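Local coordinates for glycosylation Associate Protein 3 (Streptococcus agalactiae serotype V, PDB 6OYC), which probably acts as an accessory Sec system protein that works with Gap1 and Gap2 in the glycosylation and secretion of a streptococcal surface protein, at residues C[161-166]-C[223-228]. Sequence-based numbering, arbitrary orientation.
Sequences QDVLNL and KINVIA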
ATOM      1  N   GLN C 161      28.579  15.989   9.493  1.00 84.69           N
ATOM      2  CA  GLN C 161      27.136  16.059   9.675  1.00 75.47           C
ATOM      3  C   GLN C 161      26.775  15.604  11.083  1.00 70.60           C
ATOM      4  O   GLN C 161      27.195  14.529  11.524  1.00 69.47           O
ATOM      5  CB  GLN C 161      26.422  15.193   8.640  1.00 71.67           C
ATOM      6  CG  GLN C 161      25.077  15.736   8.189  1.00 71.64           C
ATOM      7  CD  GLN C 161      24.419  14.878   7.120  1.00 67.55           C
ATOM      8  OE1 GLN C 161      25.052  14.489   6.132  1.00 65.12           O
ATOM      9  NE2 GLN C 161      23.136  14.582   7.312  1.00 61.90           N
ATOM     10  N   ASP C 162      25.999  16.423  11.790  1.00 70.64           N
ATOM     11  CA  ASP C 162      25.601  16.103  13.157  1.00 71.19           C
ATOM     12  C   ASP C 162      24.267  15.367  13.233  1.00 66.01           C
ATOM     13  O   ASP C 162      24.086  14.513  14.110  1.00 62.82           O
ATOM     14  CB  ASP C 162      25.533  17.383  13.998  1.00 69.30           C
ATOM     15  CG  ASP C 162      24.487  18.374  13.486  1.00 80.81           C
ATOM     16  OD1 ASP C 162      23.911  19.105  14.325  1.00 83.74           O
ATOM     17  OD2 ASP C 162      24.239  18.429  12.255  1.00 85.94           O
ATOM     18  N   VAL C 163      23.329  15.669  12.341  1.00 67.72           N
ATOM     19  CA  VAL C 163      22.001  15.072  12.363  1.00 63.58           C
ATOM     20  C   VAL C 163      21.739  14.420  11.012  1.00 60.68           C
ATOM     21  O   VAL C 163      22.057  14.989   9.959  1.00 58.13           O
ATOM     22  CB  VAL C 163      20.914  16.120  12.688  1.00 63.11           C
ATOM     23  CG1 VAL C 163      19.564  15.458  12.893  1.00 56.23           C
ATOM     24  CG2 VAL C 163      21.300  16.928  13.916  1.00 65.30           C
ATOM     25  N   LEU C 164      21.185  13.214  11.045  1.00 50.46           N
ATOM     26  CA  LEU C 164      20.557  12.611   9.880  1.00 55.46           C
ATOM     27  C   LEU C 164      19.062  12.485  10.153  1.00 51.76           C
ATOM     28  O   LEU C 164      18.652  11.833  11.125  1.00 48.30           O
ATOM     29  CB  LEU C 164      21.160  11.249   9.555  1.00 54.21           C
ATOM     30  CG  LEU C 164      20.435  10.586   8.393  1.00 52.86           C
ATOM     31  CD1 LEU C 164      20.587  11.413   7.119  1.00 54.27           C
ATOM     32  CD2 LEU C 164      20.927   9.163   8.203  1.00 56.79           C
ATOM     33  N   ASN C 165      18.258  13.124   9.313  1.00 51.89           N
ATOM     34  CA  ASN C 165      16.805  13.039   9.399  1.00 52.51           C
ATOM     35  C   ASN C 165      16.325  12.151   8.258  1.00 49.38           C
ATOM     36  O   ASN C 165      16.399  12.532   7.088  1.00 50.98           O
ATOM     37  CB  ASN C 165      16.175  14.425   9.360  1.00 50.48           C
ATOM     38  CG  ASN C 165      16.537  15.253  10.580  1.00 54.98           C
ATOM     39  OD1 ASN C 165      16.432  14.783  11.719  1.00 48.06           O
ATOM     40  ND2 ASN C 165      16.981  16.487  10.348  1.00 57.87           N
ATOM     41  N   LEU C 166      15.878  10.952   8.605  1.00 47.70           N
ATOM     42  CA  LEU C 166      15.439   9.950   7.644  1.00 49.42           C
ATOM     43  C   LEU C 166      13.919   9.998   7.568  1.00 45.00           C
ATOM     44  O   LEU C 166      13.237   9.695   8.550  1.00 43.33           O
ATOM     45  CB  LEU C 166      15.916   8.568   8.078  1.00 48.18           C
ATOM     46  CG  LEU C 166      16.625   7.716   7.040  1.00 53.43           C
ATOM     47  CD1 LEU C 166      17.755   8.519   6.394  1.00 55.62           C
ATOM     48  CD2 LEU C 166      17.156   6.460   7.696  1.00 51.48           C
ATOM     49  N   LYS C 223      23.540  11.874  15.108  1.00 54.60           N
ATOM     50  CA  LYS C 223      22.183  11.607  15.561  1.00 56.86           C
ATOM     51  C   LYS C 223      21.322  11.255  14.355  1.00 55.08           C
ATOM     52  O   LYS C 223      21.313  11.984  13.356  1.00 55.09           O
ATOM     53  CB  LYS C 223      21.595  12.813  16.295  1.00 55.17           C
ATOM     54  CG  LYS C 223      20.166  12.591  16.808  1.00 54.37           C
ATOM     55  CD  LYS C 223      20.055  11.270  17.584  1.00 56.58           C
ATOM     56  CE  LYS C 223      18.641  10.993  18.086  1.00 49.35           C
ATOM     57  NZ  LYS C 223      18.625   9.719  18.877  1.00 51.08           N
ATOM     58  N   ILE C 224      20.625  10.125  14.439  1.00 52.20           N
ATOM     59  CA  ILE C 224      19.678   9.709  13.414  1.00 48.35           C
ATOM     60  C   ILE C 224      18.272   9.807  13.991  1.00 47.97           C
ATOM     61  O   ILE C 224      17.971   9.217  15.037  1.00 49.68           O
ATOM     62  CB  ILE C 224      19.969   8.291  12.910  1.00 49.38           C
ATOM     63  CG1 ILE C 224      21.384   8.220  12.330  1.00 53.80           C
ATOM     64  CG2 ILE C 224      18.929   7.866  11.849  1.00 48.08           C
ATOM     65  CD1 ILE C 224      21.723   6.864  11.725  1.00 47.43           C
ATOM     66  N   ASN C 225      17.424  10.573  13.321  1.00 48.25           N
ATOM     67  CA  ASN C 225      15.995  10.595  13.585  1.00 46.69           C
ATOM     68  C   ASN C 225      15.279   9.927  12.418  1.00 46.55           C
ATOM     69  O   ASN C 225      15.570  10.220  11.250  1.00 46.38           O
ATOM     70  CB  ASN C 225      15.492  12.022  13.776  1.00 44.74           C
ATOM     71  CG  ASN C 225      16.202  12.741  14.893  1.00 47.35           C
ATOM     72  OD1 ASN C 225      16.073  12.377  16.060  1.00 49.59           O
ATOM     73  ND2 ASN C 225      16.945  13.786  14.544  1.00 49.01           N
ATOM     74  N   VAL C 226      14.372   9.012  12.729  1.00 44.12           N
ATOM     75  CA  VAL C 226      13.558   8.347  11.720  1.00 41.23           C
ATOM     76  C   VAL C 226      12.138   8.880  11.872  1.00 40.47           C
ATOM     77  O   VAL C 226      11.492   8.665  12.907  1.00 37.60           O
ATOM     78  CB  VAL C 226      13.625   6.821  11.856  1.00 41.74           C
ATOM     79  CG1 VAL C 226      12.746   6.161  10.820  1.00 40.06           C
ATOM     80  CG2 VAL C 226      15.076   6.351  11.697  1.00 41.40           C
ATOM     81  N   ILE C 227      11.684   9.628  10.856  1.00 41.07           N
ATOM     82  CA  ILE C 227      10.384  10.297  10.829  1.00 38.46           C
ATOM     83  C   ILE C 227       9.445   9.550   9.888  1.00 42.85           C
ATOM     84  O   ILE C 227       9.832   9.180   8.769  1.00 41.48           O
ATOM     85  CB  ILE C 227      10.522  11.759  10.369  1.00 44.48           C
ATOM     86  CG1 ILE C 227      11.516  12.516  11.250  1.00 48.01           C
ATOM     87  CG2 ILE C 227       9.163  12.453  10.333  1.00 41.15           C
ATOM     88  CD1 ILE C 227      12.576  13.229  10.450  1.00 45.38           C
ATOM     89  N   ALA C 228       8.197   9.365  10.324  1.00 44.67           N
ATOM     90  CA  ALA C 228       7.161   8.781   9.478  1.00 40.87           C
ATOM     91  C   ALA C 228       5.831   9.494   9.697  1.00 40.57           C
ATOM     92  O   ALA C 228       5.627  10.181  10.700  1.00 40.17           O
ATOM     93  CB  ALA C 228       7.003   7.291   9.748  1.00 41.18           C
TER
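Strands 163-168 and 223-227 are parallel neighbours inside a five-stranded parallel sheet, flanked by 191-193 and 248-251, with V163, L164, N165 and L166 level with K223, I224, N225 and V226. Five backbone hydrogen bonds join them: K223 N to D162 O (2.9 Å), L164 N to K223 O, N225 N to L164 O (2.8 Å), L166 N to N225 O and I227 N to L166 O. On the face that carries V163, N165, K223 and N225 the two asparagine side chains run alongside each other in the same direction, with amide planes 18° apart. N225 ND2 donates a hydrogen bond to N165 OD1 at 3.0 Å, almost in its own amide plane, while V163 CG1, anti to the backbone N (chi1 -172°), rests 3.5 Å from the same N225 ND2. N165 ND2 donates onward to K189 O, beside the edge strand 191-193. I227 CD1 reaches back to N165 CB, 3.9 Å away. The other face is aliphatic: L164 CB meets I224 CG1 at 4.1 Å, and helix 206-218 packs over L166 and I224 through L212. The single N225-N165 side-chain bond, passed on to K189 O, adds to the backbone pairing and fixes the rotation of N165 by engaging both ends of its amide.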